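Local coordinates for zinc phosphodiesterase ELAC protein 1 (Homo sapiens, PDB 3ZWF), which is a zinc-dependent phosphodiesterase that shows some tRNA 3'-processing endonuclease activity and removes 2',3'-cyclic phosphates from tRNAs during their repair, at residues L270-T275 with A296-L301. Numbering follows the deposited sequence.
Sequences LIHEAT and ATFAKL
Leu270 sends one methyl, CD2, against the helix: it lies 3.8 Å from CD2 of Phe298 and 3.8 Å from the backbone CA of Ala299, touching both ring and helix backbone. With CG anti to the backbone N (chi1 172°), the branch projects from the strand to the helix, and the Leu270 and Phe298 side chains cross nearly at right angles. His272, two residues on and on the same strand face, brings CD2 to 4.0 Å from Phe298 CD2; the phenyl carbon sits at the imidazole edge, close to its plane. This largely apolar, buried contact fastens helix 292-301 onto strand 269-273 in one of the two sheets of the metallo-beta-lactamase αββα sandwich, the 270-273 and 296-301 portions running roughly antiparallel (154°). Leu307 of the neighbouring parallel strand touches Leu270, His272 and Ala299. The imidazole is steadied by its other side, His272 ND1 donating in the ring plane to a lone pair of Glu273 O at 2.8 Å. Farther along, Glu273 OE1 accepts from both OG1 and N of Thr275 on one face of the carboxylate, the hydroxyl at 2.7 Å. Thr275 OG1 also hydrogen-bonds ND1 of the zinc ligand His311, which puts the loop after the strand in the second shell of the dinuclear site.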
loop_
_atom_site.group_PDB
_atom_site.type_symbol
_atom_site.label_atom_id
_atom_site.label_comp_id
_atom_site.label_asym_id
_atom_site.label_seq_id
_atom_site.Cartn_x
_atom_site.Cartn_y
_atom_site.Cartn_z
ATOM N N LEU A 270 24.632 10.929 -6.439
ATOM C CA LEU A 270 23.798 10.443 -7.525
ATOM C C LEU A 270 23.217 9.074 -7.120
ATOM O O LEU A 270 23.974 8.146 -6.871
ATOM C CB LEU A 270 24.609 10.298 -8.808
ATOM C CG LEU A 270 23.952 9.613 -10.007
ATOM C CD1 LEU A 270 22.704 10.334 -10.408
ATOM C CD2 LEU A 270 24.959 9.628 -11.167
ATOM N N ILE A 271 21.893 8.998 -7.039
ATOM C CA ILE A 271 21.149 7.748 -6.682
ATOM C C ILE A 271 20.554 7.157 -7.959
ATOM O O ILE A 271 19.821 7.827 -8.699
ATOM C CB ILE A 271 20.068 7.992 -5.669
ATOM C CG1 ILE A 271 20.644 8.644 -4.411
ATOM C CG2 ILE A 271 19.257 6.648 -5.385
ATOM C CD1 ILE A 271 19.573 8.924 -3.381
ATOM N N HIS A 272 20.978 5.940 -8.264
ATOM C CA HIS A 272 20.647 5.281 -9.519
ATOM C C HIS A 272 20.244 3.818 -9.231
ATOM O O HIS A 272 20.817 3.161 -8.378
ATOM C CB HIS A 272 21.871 5.315 -10.457
ATOM C CG HIS A 272 21.557 5.100 -11.903
ATOM N ND1 HIS A 272 21.105 3.893 -12.403
ATOM C CD2 HIS A 272 21.700 5.928 -12.974
ATOM C CE1 HIS A 272 20.916 4.022 -13.712
ATOM N NE2 HIS A 272 21.275 5.236 -14.082
ATOM N N GLU A 273 19.282 3.326 -10.001
ATOM C CA GLU A 273 18.985 1.887 -9.900
ATOM C C GLU A 273 20.063 0.964 -10.491
ATOM O O GLU A 273 20.835 1.311 -11.378
ATOM C CB GLU A 273 17.668 1.546 -10.578
ATOM C CG GLU A 273 17.677 1.696 -12.088
ATOM C CD GLU A 273 16.898 0.555 -12.713
ATOM O OE1 GLU A 273 17.395 -0.599 -12.668
ATOM O OE2 GLU A 273 15.767 0.792 -13.164
ATOM N N ALA A 274 20.139 -0.222 -9.934
ATOM C CA ALA A 274 20.888 -1.322 -10.545
ATOM C C ALA A 274 20.143 -2.617 -10.252
ATOM O O ALA A 274 20.543 -3.386 -9.386
ATOM C CB ALA A 274 22.316 -1.405 -10.023
ATOM N N THR A 275 19.043 -2.791 -10.975
ATOM C CA THR A 275 18.103 -3.884 -10.689
ATOM C C THR A 275 18.741 -5.270 -10.797
ATOM O O THR A 275 18.553 -6.137 -9.919
ATOM C CB THR A 275 16.806 -3.798 -11.541
ATOM O OG1 THR A 275 16.170 -2.531 -11.318
ATOM C CG2 THR A 275 15.876 -4.949 -11.169
ATOM N N ALA A 296 27.306 3.052 -13.513
ATOM C CA ALA A 296 28.680 3.522 -13.311
ATOM C C ALA A 296 29.131 4.399 -14.488
ATOM O O ALA A 296 29.793 5.417 -14.318
ATOM C CB ALA A 296 29.633 2.332 -13.130
ATOM N N THR A 297 28.735 3.982 -15.682
ATOM C CA THR A 297 29.082 4.692 -16.896
ATOM C C THR A 297 28.382 6.062 -16.905
ATOM O O THR A 297 28.995 7.102 -17.260
ATOM C CB THR A 297 28.683 3.864 -18.126
ATOM O OG1 THR A 297 29.492 2.697 -18.195
ATOM C CG2 THR A 297 28.896 4.674 -19.435
ATOM N N PHE A 298 27.113 6.086 -16.504
ATOM C CA PHE A 298 26.396 7.370 -16.372
ATOM C C PHE A 298 27.013 8.279 -15.294
ATOM O O PHE A 298 27.168 9.486 -15.507
ATOM C CB PHE A 298 24.905 7.179 -16.093
ATOM C CG PHE A 298 24.170 8.469 -15.962
ATOM C CD1 PHE A 298 23.981 9.296 -17.079
ATOM C CD2 PHE A 298 23.738 8.911 -14.727
ATOM C CE1 PHE A 298 23.299 10.496 -16.960
ATOM C CE2 PHE A 298 23.020 10.104 -14.610
ATOM C CZ PHE A 298 22.814 10.898 -15.720
ATOM N N ALA A 299 27.372 7.693 -14.149
ATOM C CA ALA A 299 28.029 8.455 -13.061
ATOM C C ALA A 299 29.356 9.086 -13.506
ATOM O O ALA A 299 29.654 10.244 -13.182
ATOM C CB ALA A 299 28.292 7.581 -11.864
ATOM N N LYS A 300 30.118 8.318 -14.272
ATOM C CA LYS A 300 31.405 8.794 -14.861
ATOM C C LYS A 300 31.158 9.905 -15.883
ATOM O O LYS A 300 31.851 10.929 -15.915
ATOM C CB LYS A 300 32.166 7.603 -15.473
ATOM C CG LYS A 300 32.913 6.763 -14.442
ATOM N N LEU A 301 30.145 9.730 -16.719
ATOM C CA LEU A 301 29.808 10.734 -17.728
ATOM C C LEU A 301 29.410 12.089 -17.092
ATOM O O LEU A 301 29.826 13.156 -17.594
ATOM C CB LEU A 301 28.733 10.213 -18.670
ATOM C CG LEU A 301 28.314 11.051 -19.871
ATOM C CD1 LEU A 301 29.427 11.153 -20.903
ATOM C CD2 LEU A 301 27.024 10.473 -20.481
#